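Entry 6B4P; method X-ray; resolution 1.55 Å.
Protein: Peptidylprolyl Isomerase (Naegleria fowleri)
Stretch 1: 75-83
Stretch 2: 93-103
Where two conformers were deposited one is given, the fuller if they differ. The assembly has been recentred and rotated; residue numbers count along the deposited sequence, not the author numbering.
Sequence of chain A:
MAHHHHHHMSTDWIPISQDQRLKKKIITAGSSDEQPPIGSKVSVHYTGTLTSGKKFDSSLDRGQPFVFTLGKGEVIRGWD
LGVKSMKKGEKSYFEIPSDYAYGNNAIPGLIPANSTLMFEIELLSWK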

ATOM      1  N   VAL A  75       6.927  -5.515   5.556  1.00 17.29           N
ATOM      2  CA  VAL A  75       5.573  -4.997   5.525  1.00 15.68           C
ATOM      3  C   VAL A  75       4.696  -6.070   4.899  1.00 14.48           C
ATOM      4  O   VAL A  75       5.186  -7.096   4.427  1.00 18.05           O
ATOM      5  N   ILE A  76       3.388  -5.814   4.868  1.00 15.36           N
ATOM      6  CA  ILE A  76       2.489  -6.797   4.276  1.00 16.14           C
ATOM      7  C   ILE A  76       2.814  -6.978   2.798  1.00 12.75           C
ATOM      8  O   ILE A  76       3.309  -6.063   2.123  1.00 13.30           O
ATOM      9  N   ARG A  77       2.531  -8.187   2.294  1.00 16.33           N
ATOM     10  CA  ARG A  77       2.897  -8.525   0.921  0.53 13.67           C
ATOM     11  C   ARG A  77       2.267  -7.566  -0.080  1.00 15.91           C
ATOM     12  O   ARG A  77       2.891  -7.206  -1.089  1.00 15.24           O
ATOM     13  N   GLY A  78       1.027  -7.143   0.173  1.00 13.31           N
ATOM     14  CA  GLY A  78       0.381  -6.213  -0.737  1.00 13.96           C
ATOM     15  C   GLY A  78       1.097  -4.881  -0.840  1.00 11.50           C
ATOM     16  O   GLY A  78       1.032  -4.220  -1.881  1.00 13.27           O
ATOM     17  N   TRP A  79       1.786  -4.464   0.227  1.00 12.26           N
ATOM     18  CA  TRP A  79       2.593  -3.253   0.143  1.00 10.73           C
ATOM     19  C   TRP A  79       3.901  -3.485  -0.612  1.00 13.68           C
ATOM     20  O   TRP A  79       4.300  -2.642  -1.424  1.00 15.00           O
ATOM     21  N   ASP A  80       4.596  -4.599  -0.356  1.00 14.24           N
ATOM     22  CA  ASP A  80       5.806  -4.878  -1.127  1.00 15.87           C
ATOM     23  C   ASP A  80       5.479  -4.958  -2.616  1.00 16.12           C
ATOM     24  O   ASP A  80       6.151  -4.340  -3.448  1.00 17.88           O
ATOM     25  N   LEU A  81       4.432  -5.705  -2.974  1.00 14.22           N
ATOM     26  CA  LEU A  81       4.077  -5.815  -4.388  1.00 13.24           C
ATOM     27  C   LEU A  81       3.495  -4.513  -4.911  1.00 14.33           C
ATOM     28  O   LEU A  81       3.784  -4.098  -6.042  1.00 16.69           O
ATOM     29  N   GLY A  82       2.662  -3.858  -4.107  1.00 13.76           N
ATOM     30  CA  GLY A  82       1.972  -2.674  -4.590  1.00 13.94           C
ATOM     31  C   GLY A  82       2.905  -1.498  -4.786  1.00 14.04           C
ATOM     32  O   GLY A  82       2.842  -0.806  -5.806  1.00 14.92           O
ATOM     33  N   VAL A  83       3.787  -1.252  -3.811  1.00 13.18           N
ATOM     34  CA  VAL A  83       4.706  -0.121  -3.943  1.00 13.51           C
ATOM     35  C   VAL A  83       5.723  -0.372  -5.055  1.00 12.30           C
ATOM     36  O   VAL A  83       6.092   0.560  -5.778  1.00 14.37           O
ATOM     37  N   TYR A  93      -4.727   3.872  -5.147  1.00 15.61           N
ATOM     38  CA  TYR A  93      -5.693   3.287  -4.226  1.00 14.26           C
ATOM     39  C   TYR A  93      -5.674   1.779  -4.416  1.00 13.03           C
ATOM     40  O   TYR A  93      -5.877   1.296  -5.532  1.00 17.17           O
ATOM     41  N   PHE A  94      -5.407   1.048  -3.341  1.00 12.76           N
ATOM     42  CA  PHE A  94      -5.193  -0.391  -3.396  1.00 13.03           C
ATOM     43  C   PHE A  94      -6.285  -1.138  -2.653  1.00 14.46           C
ATOM     44  O   PHE A  94      -6.654  -0.771  -1.535  1.00 15.73           O
ATOM     45  N   GLU A  95      -6.778  -2.211  -3.268  1.00 13.36           N
ATOM     46  CA  GLU A  95      -7.551  -3.226  -2.569  1.00 12.94           C
ATOM     47  C   GLU A  95      -6.624  -4.389  -2.254  1.00 15.59           C
ATOM     48  O   GLU A  95      -6.054  -4.995  -3.171  1.00 13.90           O
ATOM     49  N   ILE A  96      -6.487  -4.713  -0.974  1.00 12.57           N
ATOM     50  CA  ILE A  96      -5.517  -5.695  -0.515  1.00 12.44           C
ATOM     51  C   ILE A  96      -6.258  -6.802   0.224  1.00 12.50           C
ATOM     52  O   ILE A  96      -6.586  -6.663   1.402  1.00 14.64           O
ATOM     53  N   PRO A  97      -6.508  -7.938  -0.433  1.00 14.68           N
ATOM     54  CA  PRO A  97      -7.135  -9.074   0.251  1.00 15.79           C
ATOM     55  C   PRO A  97      -6.335  -9.517   1.466  1.00 15.31           C
ATOM     56  O   PRO A  97      -5.133  -9.263   1.591  1.00 14.27           O
ATOM     57  N   SER A  98      -7.038 -10.199   2.378  1.00 19.20           N
ATOM     58  CA  SER A  98      -6.425 -10.608   3.634  1.00 17.33           C
ATOM     59  C   SER A  98      -5.208 -11.496   3.406  1.00 19.16           C
ATOM     60  O   SER A  98      -4.231 -11.408   4.164  1.00 17.62           O
ATOM     61  N   ASP A  99      -5.219 -12.313   2.352  1.00 20.81           N
ATOM     62  CA  ASP A  99      -4.048 -13.146   2.112  1.00 20.74           C
ATOM     63  C   ASP A  99      -2.869 -12.356   1.550  1.00 19.57           C
ATOM     64  O   ASP A  99      -1.793 -12.944   1.363  1.00 24.94           O
ATOM     65  N   TYR A 100      -3.044 -11.061   1.279  1.00 15.41           N
ATOM     66  CA  TYR A 100      -1.939 -10.159   0.975  1.00 14.83           C
ATOM     67  C   TYR A 100      -1.689  -9.194   2.124  1.00 15.04           C
ATOM     68  O   TYR A 100      -0.887  -8.264   1.983  1.00 15.23           O
ATOM     69  N   ALA A 101      -2.388  -9.374   3.247  1.00 14.69           N
ATOM     70  CA  ALA A 101      -2.255  -8.471   4.384  1.00 14.51           C
ATOM     71  C   ALA A 101      -1.963  -9.295   5.635  1.00 14.74           C
ATOM     72  O   ALA A 101      -0.924  -9.958   5.704  1.00 18.09           O
ATOM     73  N   TYR A 102      -2.865  -9.291   6.616  1.00 14.36           N
ATOM     74  CA  TYR A 102      -2.611  -9.983   7.872  1.00 15.38           C
ATOM     75  C   TYR A 102      -3.318 -11.326   7.966  1.00 18.39           C
ATOM     76  O   TYR A 102      -3.271 -11.965   9.022  1.00 17.85           O
ATOM     77  N   GLY A 103      -3.934 -11.791   6.882  1.00 18.81           N
ATOM     78  CA  GLY A 103      -4.481 -13.136   6.888  1.00 18.58           C
ATOM     79  C   GLY A 103      -5.574 -13.288   7.923  1.00 20.68           C
ATOM     80  O   GLY A 103      -6.429 -12.412   8.091  1.00 18.43           O
TER

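Ile76, at the N-cap position of helix 77-83, points its CA-to-CB bond toward stretch 2 and adopts chi1 p, chi2 t. This conformation lays Ile76 CG2 over the face of the Tyr102 ring, 3.5 Å from Tyr102 CZ in a CH-pi contact, while Ile76 CD1 extends to Ala101 CB (4.1 Å) and Ile96 CD1 (4.3 Å). Tyr102 reaches this position with chi1 m, its CA-to-CB bond sideways.

The helix meets the strand through two glycines. An ideal CB on Gly78 would clash with Ile96 CG2, and one on Gly82 with Phe94 CE1. The bare backbone lets Ile96 (m, t) and Phe94 (m) pack close, with Phe94 CE1 3.5 Å from Gly82 CA. Ile96 CD1 also meets the edge of the Trp79 ring, 3.7 Å from Trp79 CD1.

Gly78 N donates to Tyr100 O (2.9 Å), tying the helix backbone to that of the 3-10 segment. Tyr100 (m), whose CA-to-CB bond points sideways, brings the end of its side chain nearer the helix. The guanidinium of Arg77 (t, t, p) stacks flat on that ring, an off-centre cation-pi contact, and Arg77 NH2 donates to Asp99 O (3.1 Å). Leu81 (m, t) places Leu81 CD1 at the ring edge, 4.0 Å from Tyr100 CE1. One water bridges Arg77 N and Ala101 O; another bridges Arg77 NE and Asp99 O.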

ATOM      1  CB  VAL A  75       5.463  -3.676   4.737  1.00 16.90           C
ATOM      2  CG1 VAL A  75       6.235  -2.559   5.437  1.00 21.54           C
ATOM      3  CG2 VAL A  75       5.953  -3.881   3.308  1.00 16.62           C
ATOM      4  CB  ILE A  76       1.012  -6.413   4.474  1.00 12.89           C
ATOM      5  CG1 ILE A  76       0.705  -5.025   3.906  1.00 11.99           C
ATOM      6  CG2 ILE A  76       0.643  -6.516   5.956  1.00 14.29           C
ATOM      7  CD1 ILE A  76      -0.775  -4.655   3.995  1.00 17.77           C
ATOM      8  CB  ARG A  77       2.485  -9.965   0.619  0.53 17.41           C
ATOM      9  CG  ARG A  77       2.943 -10.458  -0.738  0.53 22.10           C
ATOM     10  CD  ARG A  77       2.912 -11.975  -0.785  0.53 26.83           C
ATOM     11  NE  ARG A  77       1.567 -12.514  -0.596  0.53 30.79           N
ATOM     12  CZ  ARG A  77       0.831 -13.033  -1.573  0.53 32.84           C
ATOM     13  NH1 ARG A  77       1.313 -13.082  -2.808  0.53 36.74           N
ATOM     14  NH2 ARG A  77      -0.383 -13.506  -1.320  0.53 29.49           N
ATOM     15  CB  TRP A  79       2.897  -2.714   1.539  1.00 12.38           C
ATOM     16  CG  TRP A  79       1.845  -1.827   2.122  1.00 10.81           C
ATOM     17  CD1 TRP A  79       0.494  -1.841   1.871  1.00 14.94           C
ATOM     18  CD2 TRP A  79       2.067  -0.786   3.062  1.00 11.28           C
ATOM     19  NE1 TRP A  79      -0.127  -0.863   2.616  1.00 14.03           N
ATOM     20  CE2 TRP A  79       0.819  -0.204   3.356  1.00 12.84           C
ATOM     21  CE3 TRP A  79       3.215  -0.283   3.694  1.00 12.83           C
ATOM     22  CZ2 TRP A  79       0.686   0.858   4.250  1.00 15.54           C
ATOM     23  CZ3 TRP A  79       3.079   0.755   4.589  1.00 16.29           C
ATOM     24  CH2 TRP A  79       1.821   1.319   4.856  1.00 17.14           C
ATOM     25  CB  ASP A  80       6.456  -6.180  -0.648  1.00 15.72           C
ATOM     26  CG  ASP A  80       7.621  -5.959   0.317  1.00 23.51           C
ATOM     27  OD1 ASP A  80       8.110  -4.819   0.481  1.00 20.61           O
ATOM     28  OD2 ASP A  80       8.053  -6.964   0.920  1.00 23.43           O
ATOM     29  CB  LEU A  81       3.071  -6.944  -4.595  1.00 13.12           C
ATOM     30  CG  LEU A  81       3.536  -8.374  -4.360  1.00 19.88           C
ATOM     31  CD1 LEU A  81       2.371  -9.339  -4.515  1.00 23.09           C
ATOM     32  CD2 LEU A  81       4.661  -8.718  -5.330  1.00 22.90           C
ATOM     33  CB  VAL A  83       5.374   0.174  -2.587  1.00 14.02           C
ATOM     34  CG1 VAL A  83       6.403   1.282  -2.725  1.00 16.93           C
ATOM     35  CG2 VAL A  83       4.305   0.585  -1.567  1.00 14.99           C
ATOM     36  CB  TYR A  93      -7.078   3.859  -4.512  1.00 15.09           C
ATOM     37  CG  TYR A  93      -8.182   3.428  -3.584  1.00 16.44           C
ATOM     38  CD1 TYR A  93      -8.116   3.683  -2.216  1.00 18.60           C
ATOM     39  CD2 TYR A  93      -9.319   2.810  -4.080  1.00 20.97           C
ATOM     40  CE1 TYR A  93      -9.154   3.322  -1.375  1.00 19.36           C
ATOM     41  CE2 TYR A  93     -10.350   2.439  -3.246  1.00 22.35           C
ATOM     42  CZ  TYR A  93     -10.262   2.696  -1.896  1.00 18.63           C
ATOM     43  OH  TYR A  93     -11.305   2.336  -1.073  1.00 21.87           O
ATOM     44  CB  PHE A  94      -3.845  -0.769  -2.771  1.00 14.74           C
ATOM     45  CG  PHE A  94      -2.651  -0.272  -3.527  1.00 13.20           C
ATOM     46  CD1 PHE A  94      -1.958  -1.115  -4.380  1.00 15.45           C
ATOM     47  CD2 PHE A  94      -2.199   1.031  -3.360  1.00 14.09           C
ATOM     48  CE1 PHE A  94      -0.828  -0.656  -5.070  1.00 16.26           C
ATOM     49  CE2 PHE A  94      -1.061   1.485  -4.045  1.00 17.19           C
ATOM     50  CZ  PHE A  94      -0.386   0.637  -4.897  1.00 14.69           C
ATOM     51  CB  GLU A  95      -8.728  -3.693  -3.413  1.00 13.02           C
ATOM     52  CG  GLU A  95      -9.595  -4.695  -2.682  1.00 13.42           C
ATOM     53  CD  GLU A  95     -10.952  -4.884  -3.332  1.00 17.05           C
ATOM     54  OE1 GLU A  95     -11.691  -3.887  -3.492  1.00 18.84           O
ATOM     55  OE2 GLU A  95     -11.254  -6.026  -3.722  1.00 20.04           O
ATOM     56  CB  ILE A  96      -4.450  -5.045   0.382  1.00 12.75           C
ATOM     57  CG1 ILE A  96      -3.779  -3.892  -0.371  1.00 12.73           C
ATOM     58  CG2 ILE A  96      -3.400  -6.070   0.781  1.00 14.50           C
ATOM     59  CD1 ILE A  96      -2.505  -3.358   0.296  1.00 15.62           C
ATOM     60  CB  PRO A  97      -7.165 -10.170  -0.829  1.00 18.73           C
ATOM     61  CG  PRO A  97      -7.070  -9.417  -2.138  1.00 19.57           C
ATOM     62  CD  PRO A  97      -6.192  -8.243  -1.842  1.00 14.61           C
ATOM     63  CB  SER A  98      -7.458 -11.316   4.520  1.00 21.17           C
ATOM     64  OG  SER A  98      -7.913 -12.517   3.926  1.00 23.91           O
ATOM     65  CB  ASP A  99      -4.391 -14.336   1.201  1.00 25.16           C
ATOM     66  CG  ASP A  99      -5.042 -13.932  -0.109  1.00 28.83           C
ATOM     67  OD1 ASP A  99      -5.792 -12.944  -0.146  1.00 29.88           O
ATOM     68  OD2 ASP A  99      -4.823 -14.641  -1.116  1.00 38.99           O
ATOM     69  CB  TYR A 100      -2.203  -9.380  -0.325  1.00 14.83           C
ATOM     70  CG  TYR A 100      -2.195 -10.234  -1.572  1.00 15.68           C
ATOM     71  CD1 TYR A 100      -1.058 -10.338  -2.361  1.00 18.74           C
ATOM     72  CD2 TYR A 100      -3.324 -10.953  -1.951  1.00 15.19           C
ATOM     73  CE1 TYR A 100      -1.051 -11.130  -3.502  1.00 22.60           C
ATOM     74  CE2 TYR A 100      -3.323 -11.732  -3.083  1.00 21.46           C
ATOM     75  CZ  TYR A 100      -2.184 -11.823  -3.851  1.00 22.67           C
ATOM     76  OH  TYR A 100      -2.195 -12.611  -4.978  1.00 27.61           O
ATOM     77  CB  ALA A 101      -3.513  -7.609   4.545  1.00 16.48           C
ATOM     78  CB  TYR A 102      -2.984  -9.086   9.055  1.00 15.37           C
ATOM     79  CG  TYR A 102      -2.140  -7.831   9.090  1.00 13.47           C
ATOM     80  CD1 TYR A 102      -2.659  -6.604   8.669  1.00 16.30           C
ATOM     81  CD2 TYR A 102      -0.814  -7.870   9.503  1.00 14.46           C
ATOM     82  CE1 TYR A 102      -1.883  -5.454   8.681  1.00 17.09           C
ATOM     83  CE2 TYR A 102      -0.035  -6.721   9.524  1.00 15.73           C
ATOM     84  CZ  TYR A 102      -0.570  -5.519   9.107  1.00 15.64           C
ATOM     85  OH  TYR A 102       0.200  -4.382   9.113  1.00 17.48           O
TER
HETATM   86  O   HOH W   1       1.239 -10.220   4.085  1.00 19.46           O
HETATM   87  O   HOH W   2       1.023 -12.573   2.442  1.00 29.09           O